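Local coordinates for protein tyrosine aminotransferase (Leishmania infantum, PDB 4IX8) that probably catalyses transfer of the amino group of L-tyrosine to 2-oxoglutarate, using pyridoxal 5'-phosphate as cofactor, at residues V151-A156 with P245-E250; F214-P219 with T263-F268; T345-G350 with A371-M376. One frame throughout, in Å; residues are numbered along the deposited sequence.

In the fold
Contacts 1 and 2 each have one segment in the same mixed sheet, where strands 246-249 and 211-217 run parallel as neighbours, and their centres are 12 Å apart. The strands are joined where Ile216 N lies 2.8 Å from Ile247 O, a probable hydrogen bond; beyond them Glu250 OE1 and Ser264 OG, 2.6 Å apart, link the two contacts again. One segment of contact 3 runs into the second, smaller sheet. Its centre is 20 Å from that of contact 2, which it touches through Pro219 and Ala371, and 26 Å from that of contact 1. Asp249, at the end of the strand of contact 1, lies close to the ring nitrogen of the cofactor carried at position 282.

Contact 1 (V151-A156 with P245-E250); sequences VLALTA and PLISDE
Ile247 and Leu154 meet methyl to methyl, CD1 against CD1 at 3.8 Å, and this is the tight spot where helix 145-157 lies on the central sheet. The isoleucine leaves the strand toward the helix with CG1 anti to its carbonyl carbon (chi1 -56°), and a nearly straight outer chain carries CD1 across the gap. Leu154 leaves its helix at an angle, yet a twisted chain, with both torsions away from the usual staggered values, brings CD1 inward. Ala153 also faces the strand, but its CB stays 4.5 Å from Ile247 CD1, a looser touch. A small alanine suits this place because Leu275 of the adjoining strand packs on it too.

The helix face turned from the strand is different. Val151 is partly exposed and packs on Leu316 of the second subunit, while Thr155 lies against His45 of that subunit. Thr155 OG1 turns back to donate to Val151 O at 2.8 Å, 43° above the carbonyl plane.

Behind the strand, Ser248 OG donates to Glu250 OE2 at 2.7 Å, on the anti side and 23° out of the carboxylate plane; Glu250 also accepts from Ser264 OG and Val265 N. The meeting of helix and strand is therefore wholly apolar: shape and exclusion of water hold it, while Ser248 and Thr155 find their partners away from the interface.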
loop_
_atom_site.group_PDB
_atom_site.type_symbol
_atom_site.label_atom_id
_atom_site.label_comp_id
_atom_site.label_asym_id
_atom_site.label_seq_id
_atom_site.Cartn_x
_atom_site.Cartn_y
_atom_site.Cartn_z
ATOM N N VAL A 151 7.805 3.649 -3.730
ATOM C CA VAL A 151 7.030 3.835 -4.948
ATOM C C VAL A 151 6.838 5.302 -5.262
ATOM O O VAL A 151 7.084 5.735 -6.382
ATOM C CB VAL A 151 5.649 3.178 -4.833
ATOM C CG1 VAL A 151 4.749 3.564 -6.053
ATOM C CG2 VAL A 151 5.825 1.679 -4.738
ATOM N N LEU A 152 6.359 6.064 -4.280
ATOM C CA LEU A 152 6.062 7.474 -4.507
ATOM C C LEU A 152 7.317 8.250 -4.864
ATOM O O LEU A 152 7.319 9.064 -5.768
ATOM C CB LEU A 152 5.433 8.085 -3.260
ATOM C CG LEU A 152 4.065 7.553 -2.931
ATOM C CD1 LEU A 152 3.699 7.989 -1.537
ATOM C CD2 LEU A 152 3.014 8.001 -3.948
ATOM N N ALA A 153 8.411 7.989 -4.168
ATOM C CA ALA A 153 9.637 8.720 -4.445
ATOM C C ALA A 153 10.104 8.490 -5.888
ATOM O O ALA A 153 10.431 9.439 -6.610
ATOM C CB ALA A 153 10.733 8.326 -3.450
ATOM N N LEU A 154 10.155 7.233 -6.312
ATOM C CA LEU A 154 10.695 6.939 -7.627
ATOM C C LEU A 154 9.744 7.291 -8.760
ATOM O O LEU A 154 10.181 7.814 -9.765
ATOM C CB LEU A 154 11.049 5.473 -7.711
ATOM C CG LEU A 154 12.478 5.061 -7.332
ATOM C CD1 LEU A 154 13.064 5.876 -6.239
ATOM C CD2 LEU A 154 12.450 3.599 -6.893
ATOM N N THR A 155 8.454 6.985 -8.634
ATOM C CA THR A 155 7.568 7.149 -9.782
ATOM C C THR A 155 7.108 8.612 -9.923
ATOM O O THR A 155 6.507 8.977 -10.909
ATOM C CB THR A 155 6.341 6.202 -9.688
ATOM O OG1 THR A 155 5.557 6.514 -8.546
ATOM C CG2 THR A 155 6.790 4.798 -9.587
ATOM N N ALA A 156 7.370 9.435 -8.918
ATOM C CA ALA A 156 7.109 10.873 -9.001
ATOM C C ALA A 156 8.336 11.565 -9.596
ATOM O O ALA A 156 8.243 12.687 -10.063
ATOM C CB ALA A 156 6.763 11.451 -7.605
ATOM N N PRO A 245 19.477 14.263 -6.688
ATOM C CA PRO A 245 18.956 14.169 -5.323
ATOM C C PRO A 245 19.369 12.874 -4.640
ATOM O O PRO A 245 19.651 11.892 -5.318
ATOM C CB PRO A 245 17.447 14.199 -5.518
ATOM C CG PRO A 245 17.259 13.629 -6.885
ATOM C CD PRO A 245 18.406 14.178 -7.683
ATOM N N LEU A 246 19.422 12.906 -3.317
ATOM C CA LEU A 246 19.808 11.773 -2.518
ATOM C C LEU A 246 18.623 11.204 -1.781
ATOM O O LEU A 246 17.968 11.920 -1.007
ATOM C CB LEU A 246 20.890 12.205 -1.529
ATOM C CG LEU A 246 21.402 11.183 -0.511
ATOM C CD1 LEU A 246 21.996 9.969 -1.195
ATOM C CD2 LEU A 246 22.479 11.815 0.422
ATOM N N ILE A 247 18.349 9.915 -2.005
ATOM C CA ILE A 247 17.287 9.204 -1.294
ATOM C C ILE A 247 17.942 8.268 -0.272
ATOM O O ILE A 247 18.755 7.442 -0.639
ATOM C CB ILE A 247 16.407 8.376 -2.246
ATOM C CG1 ILE A 247 15.820 9.273 -3.336
ATOM C CG2 ILE A 247 15.338 7.633 -1.478
ATOM C CD1 ILE A 247 15.096 8.532 -4.414
ATOM N N SER A 248 17.580 8.403 0.995
ATOM C CA SER A 248 18.229 7.678 2.067
ATOM C C SER A 248 17.220 6.923 2.868
ATOM O O SER A 248 16.372 7.530 3.527
ATOM C CB SER A 248 18.973 8.638 2.969
ATOM O OG SER A 248 19.672 7.962 3.978
ATOM N N ASP A 249 17.316 5.598 2.821
ATOM C CA ASP A 249 16.439 4.721 3.593
ATOM C C ASP A 249 16.997 4.556 5.007
ATOM O O ASP A 249 17.927 3.803 5.225
ATOM C CB ASP A 249 16.303 3.381 2.902
ATOM C CG ASP A 249 15.202 2.525 3.495
ATOM O OD1 ASP A 249 14.938 2.657 4.719
ATOM O OD2 ASP A 249 14.642 1.693 2.738
ATOM N N GLU A 250 16.417 5.297 5.945
ATOM C CA GLU A 250 16.930 5.391 7.294
ATOM C C GLU A 250 15.937 4.761 8.256
ATOM O O GLU A 250 15.741 5.187 9.405
ATOM C CB GLU A 250 17.234 6.869 7.605
ATOM C CG GLU A 250 18.365 7.384 6.664
ATOM C CD GLU A 250 18.845 8.801 6.978
ATOM O OE1 GLU A 250 18.313 9.427 7.923
ATOM O OE2 GLU A 250 19.799 9.249 6.296
#

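Contact 2 (F214-P219 with T263-F268)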
loop_
_atom_site.group_PDB
_atom_site.type_symbol
_atom_site.label_atom_id
_atom_site.label_comp_id
_atom_site.label_asym_id
_atom_site.label_seq_id
_atom_site.Cartn_x
_atom_site.Cartn_y
_atom_site.Cartn_z
ATOM N N PHE A 214 20.362 9.090 -6.455
ATOM C CA PHE A 214 21.324 8.224 -5.797
ATOM C C PHE A 214 20.639 7.684 -4.549
ATOM O O PHE A 214 20.222 8.462 -3.710
ATOM C CB PHE A 214 22.561 8.998 -5.416
ATOM C CG PHE A 214 23.730 8.149 -5.052
ATOM C CD1 PHE A 214 23.969 7.812 -3.738
ATOM C CD2 PHE A 214 24.624 7.735 -6.009
ATOM C CE1 PHE A 214 25.071 7.027 -3.388
ATOM C CE2 PHE A 214 25.719 6.973 -5.670
ATOM C CZ PHE A 214 25.945 6.622 -4.353
ATOM N N VAL A 215 20.495 6.369 -4.445
ATOM C CA VAL A 215 19.840 5.762 -3.306
ATOM C C VAL A 215 20.864 5.161 -2.345
ATOM O O VAL A 215 21.743 4.417 -2.783
ATOM C CB VAL A 215 18.889 4.641 -3.707
ATOM C CG1 VAL A 215 18.307 4.010 -2.463
ATOM C CG2 VAL A 215 17.773 5.145 -4.624
ATOM N N ILE A 216 20.753 5.487 -1.048
ATOM C CA ILE A 216 21.499 4.767 -0.038
ATOM C C ILE A 216 20.552 4.159 0.972
ATOM O O ILE A 216 19.395 4.596 1.112
ATOM C CB ILE A 216 22.531 5.636 0.702
ATOM C CG1 ILE A 216 21.864 6.733 1.489
ATOM C CG2 ILE A 216 23.588 6.173 -0.273
ATOM C CD1 ILE A 216 22.827 7.512 2.352
ATOM N N ILE A 217 21.025 3.085 1.605
ATOM C CA ILE A 217 20.354 2.461 2.718
ATOM C C ILE A 217 21.277 2.500 3.924
ATOM O O ILE A 217 22.311 1.865 3.935
ATOM C CB ILE A 217 19.940 1.006 2.410
ATOM C CG1 ILE A 217 19.132 0.919 1.097
ATOM C CG2 ILE A 217 19.108 0.489 3.562
ATOM C CD1 ILE A 217 18.776 -0.488 0.663
ATOM N N ASN A 218 20.889 3.239 4.942
ATOM C CA ASN A 218 21.754 3.447 6.075
ATOM C C ASN A 218 20.973 3.703 7.365
ATOM O O ASN A 218 20.324 4.709 7.480
ATOM C CB ASN A 218 22.671 4.620 5.822
ATOM C CG ASN A 218 23.598 4.860 7.000
ATOM O OD1 ASN A 218 24.377 3.991 7.364
ATOM N ND2 ASN A 218 23.484 6.012 7.620
ATOM N N PRO A 219 21.052 2.808 8.348
ATOM C CA PRO A 219 21.826 1.574 8.358
ATOM C C PRO A 219 21.315 0.586 7.345
ATOM O O PRO A 219 20.142 0.680 6.968
ATOM C CB PRO A 219 21.643 1.054 9.791
ATOM C CG PRO A 219 21.319 2.266 10.612
ATOM C CD PRO A 219 20.494 3.127 9.670
ATOM N N THR A 263 24.221 8.639 11.750
ATOM C CA THR A 263 24.316 9.904 11.017
ATOM C C THR A 263 23.245 9.960 9.937
ATOM O O THR A 263 23.371 9.320 8.885
ATOM C CB THR A 263 25.717 10.080 10.341
ATOM O OG1 THR A 263 26.772 9.970 11.314
ATOM C CG2 THR A 263 25.830 11.429 9.698
ATOM N N SER A 264 22.218 10.782 10.160
ATOM C CA SER A 264 21.151 10.969 9.174
ATOM C C SER A 264 21.588 11.968 8.107
ATOM O O SER A 264 22.339 12.882 8.398
ATOM C CB SER A 264 19.872 11.462 9.871
ATOM O OG SER A 264 18.829 11.776 8.933
ATOM N N VAL A 265 21.139 11.800 6.867
ATOM C CA VAL A 265 21.504 12.756 5.819
ATOM C C VAL A 265 20.907 14.106 6.152
ATOM O O VAL A 265 21.269 15.128 5.565
ATOM C CB VAL A 265 21.070 12.287 4.391
ATOM C CG1 VAL A 265 21.780 11.013 4.034
ATOM C CG2 VAL A 265 19.574 12.113 4.287
ATOM N N ALA A 266 19.993 14.120 7.110
ATOM C CA ALA A 266 19.424 15.359 7.622
ATOM C C ALA A 266 20.426 16.231 8.386
ATOM O O ALA A 266 20.235 17.461 8.469
ATOM C CB ALA A 266 18.267 15.050 8.527
ATOM N N ASP A 267 21.448 15.608 8.980
ATOM C CA ASP A 267 22.340 16.305 9.931
ATOM C C ASP A 267 23.512 16.996 9.254
ATOM O O ASP A 267 24.653 16.875 9.695
ATOM C CB ASP A 267 22.880 15.299 10.959
ATOM C CG ASP A 267 23.538 15.958 12.144
ATOM O OD1 ASP A 267 23.160 17.098 12.471
ATOM O OD2 ASP A 267 24.453 15.329 12.731
ATOM N N PHE A 268 23.222 17.765 8.212
ATOM C CA PHE A 268 24.258 18.425 7.427
ATOM C C PHE A 268 23.790 19.762 6.944
ATOM O O PHE A 268 22.601 19.997 6.761
ATOM C CB PHE A 268 24.653 17.582 6.217
ATOM C CG PHE A 268 25.446 16.354 6.565
ATOM C CD1 PHE A 268 26.840 16.404 6.615
ATOM C CD2 PHE A 268 24.807 15.153 6.848
ATOM C CE1 PHE A 268 27.584 15.278 6.940
ATOM C CE2 PHE A 268 25.542 14.015 7.166
ATOM C CZ PHE A 268 26.935 14.082 7.220
HETATM O O HOH W 1 22.338 8.153 6.765
HETATM O O HOH W 2 25.170 6.227 10.144
#
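Water carries the polar half of the meeting between Asn218 and Thr263. The amide ND2 lies 3.5 Å from Thr263 O, without a direct hydrogen bond, and two waters bridge the pair instead. One accepts from Asn218 ND2 at 2.6 Å and donates to Thr263 O; the other accepts from Asn218 ND2 at 3.0 Å and from Thr263 N. One amide nitrogen thus serves both waters, which reach the backbone donor and acceptor of one residue. Asn218 has CG anti to its backbone N (chi1 -180°), which extends the amide toward the loop, while its OD1 accepts from Phe227 N. Asparagine fits here because its amide offers donor and acceptor to different partners.

Strand 211-217, one of the parallel strands of the large sheet characteristic of this aminotransferase family, ends just before Asn218, and the peptide bond from Asn218 to Pro219 is cis. Residues 263-268 belong to the connection from strand 246-249 to strand 274-279 and include a type I turn from Ser264 to Asp267.

The apolar half pairs Ile216 CD1 with Val265 CG1 at 4.0 Å, the side chains lying alongside one another and running opposite ways; beta-branched aliphatic residues suit this buried spot between strand and loop. Ser248 of the neighbouring strand touches both.

Charge appears farther along the loop, where Asp267 forms salt bridges with Arg131 and Arg229.

Contact 3 (T345-G350 with A371-M376)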
loop_
_atom_site.group_PDB
_atom_site.type_symbol
_atom_site.label_atom_id
_atom_site.label_comp_id
_atom_site.label_asym_id
_atom_site.label_seq_id
_atom_site.Cartn_x
_atom_site.Cartn_y
_atom_site.Cartn_z
ATOM N N THR A 345 20.010 -4.989 22.647
ATOM C CA THR A 345 20.685 -5.992 23.454
ATOM C C THR A 345 20.490 -7.368 22.827
ATOM O O THR A 345 21.424 -8.153 22.737
ATOM C CB THR A 345 20.125 -5.976 24.901
ATOM O OG1 THR A 345 20.505 -4.750 25.534
ATOM C CG2 THR A 345 20.609 -7.174 25.732
ATOM N N GLN A 346 19.276 -7.637 22.363
ATOM C CA GLN A 346 18.946 -8.912 21.736
ATOM C C GLN A 346 19.715 -9.125 20.447
ATOM O O GLN A 346 20.202 -10.234 20.176
ATOM C CB GLN A 346 17.462 -8.965 21.413
ATOM C CG GLN A 346 16.574 -8.917 22.586
ATOM C CD GLN A 346 16.398 -10.280 23.125
ATOM O OE1 GLN A 346 15.764 -11.144 22.494
ATOM N NE2 GLN A 346 16.992 -10.516 24.281
ATOM N N LEU A 347 19.869 -8.034 19.691
ATOM C CA LEU A 347 20.579 -8.081 18.412
ATOM C C LEU A 347 22.089 -8.242 18.626
ATOM O O LEU A 347 22.741 -8.956 17.863
ATOM C CB LEU A 347 20.318 -6.816 17.604
ATOM C CG LEU A 347 18.850 -6.562 17.201
ATOM C CD1 LEU A 347 18.697 -5.149 16.641
ATOM C CD2 LEU A 347 18.316 -7.585 16.202
ATOM N N GLU A 348 22.654 -7.586 19.643
ATOM C CA GLU A 348 24.080 -7.739 19.918
ATOM C C GLU A 348 24.374 -9.214 20.263
ATOM O O GLU A 348 25.327 -9.792 19.790
ATOM C CB GLU A 348 24.486 -6.810 21.066
ATOM C CG GLU A 348 24.589 -5.357 20.642
ATOM C CD GLU A 348 24.637 -4.356 21.795
ATOM O OE1 GLU A 348 24.528 -4.751 22.974
ATOM O OE2 GLU A 348 24.770 -3.147 21.516
ATOM N N ALA A 349 23.474 -9.851 21.002
ATOM C CA ALA A 349 23.677 -11.252 21.388
ATOM C C ALA A 349 23.592 -12.117 20.151
ATOM O O ALA A 349 24.326 -13.079 20.031
ATOM C CB ALA A 349 22.672 -11.718 22.455
ATOM N N GLY A 350 22.670 -11.812 19.242
ATOM C CA GLY A 350 22.590 -12.615 18.035
ATOM C C GLY A 350 23.850 -12.471 17.209
ATOM O O GLY A 350 24.318 -13.417 16.587
ATOM N N ALA A 371 24.494 -2.437 13.116
ATOM C CA ALA A 371 23.125 -1.924 13.080
ATOM C C ALA A 371 22.195 -2.830 12.294
ATOM O O ALA A 371 22.627 -3.833 11.706
ATOM C CB ALA A 371 23.104 -0.546 12.470
ATOM N N SER A 372 20.921 -2.424 12.256
ATOM C CA SER A 372 19.873 -3.185 11.585
ATOM C C SER A 372 19.842 -4.584 12.222
ATOM O O SER A 372 20.284 -4.731 13.358
ATOM C CB SER A 372 20.109 -3.240 10.089
ATOM O OG SER A 372 19.048 -3.907 9.448
ATOM N N MET A 373 19.312 -5.583 11.505
ATOM C CA MET A 373 18.992 -6.932 12.054
ATOM C C MET A 373 19.619 -8.100 11.293
ATOM O O MET A 373 19.225 -9.255 11.480
ATOM C CB MET A 373 17.474 -7.170 12.046
ATOM C CG MET A 373 16.630 -6.241 12.899
ATOM S SD MET A 373 14.900 -6.133 12.328
ATOM C CE MET A 373 14.581 -7.747 11.610
ATOM N N PHE A 374 20.566 -7.803 10.418
ATOM C CA PHE A 374 21.060 -8.791 9.467
ATOM C C PHE A 374 22.567 -8.864 9.439
ATOM O O PHE A 374 23.252 -7.914 9.795
ATOM C CB PHE A 374 20.570 -8.458 8.062
ATOM C CG PHE A 374 19.081 -8.211 7.972
ATOM C CD1 PHE A 374 18.191 -9.272 7.902
ATOM C CD2 PHE A 374 18.579 -6.931 7.980
ATOM C CE1 PHE A 374 16.853 -9.044 7.824
ATOM C CE2 PHE A 374 17.226 -6.709 7.886
ATOM C CZ PHE A 374 16.374 -7.761 7.802
ATOM N N VAL A 375 23.075 -9.989 8.974
ATOM C CA VAL A 375 24.483 -10.115 8.736
ATOM C C VAL A 375 24.679 -10.714 7.352
ATOM O O VAL A 375 23.810 -11.434 6.855
ATOM C CB VAL A 375 25.139 -10.963 9.853
ATOM C CG1 VAL A 375 24.771 -12.436 9.735
ATOM C CG2 VAL A 375 26.618 -10.767 9.845
ATOM N N MET A 376 25.774 -10.337 6.695
ATOM C CA MET A 376 26.138 -10.906 5.410
ATOM C C MET A 376 27.386 -11.774 5.563
ATOM O O MET A 376 28.464 -11.289 5.923
ATOM C CB MET A 376 26.376 -9.807 4.387
ATOM C CG MET A 376 25.113 -9.219 3.800
ATOM S SD MET A 376 24.217 -10.353 2.714
ATOM C CE MET A 376 24.915 -9.905 1.125
#
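Leu347 turns both methyls of its forked end to segment 371-376, CD1 to Ser372 and CD2 to Met373, and so makes the whole contact from the side of helix 337-355. Its CG stands anti to the carbonyl carbon (chi1 -62°), an ordinary helical leucine conformation that points the fork at the loop leading into strand 374-379.

Along that loop Ala371 comes first, its CB directed away from the helix and packed on Pro219; a small side chain fits where two loops pass closely. Ser372 also points its side chain away, and what it offers the helix is its carbonyl: Leu347 CD1 lies 3.7 Å from Ser372 O, a van der Waals contact. Ser372 has phi 58° with an extended psi, a backbone shape unusual for a residue other than glycine, and its backbone is hydrogen-bonded to that of Met255. Met373 is nearest in backbone terms, with its CA 6.7 Å from Leu347 CA. Its CG meets Leu347 CD2 at 3.9 Å, the side chains meeting at a slant, after which the thioether, bent at chi3, turns off from the helix. A long, flexible methionine can thus touch the leucine with its stem alone. That stem works on another side too, for Met373 CB sits 4.1 Å above the ring plane of Phe374, over its centre.

From Phe374 the chain is strand, in the smaller sheet of the fold. The phenylalanine turns from the helix to pack on Tyr252 and on Arg418 and Thr420 of the adjacent strand, and the backbone of Val375 is hydrogen-bonded to that of Ala419. The helix therefore meets the approach to this strand by van der Waals packing and the burial of apolar groups, one branched leucine fitted to a backbone carbonyl and a methionine stem, without a hydrogen bond between the two segments.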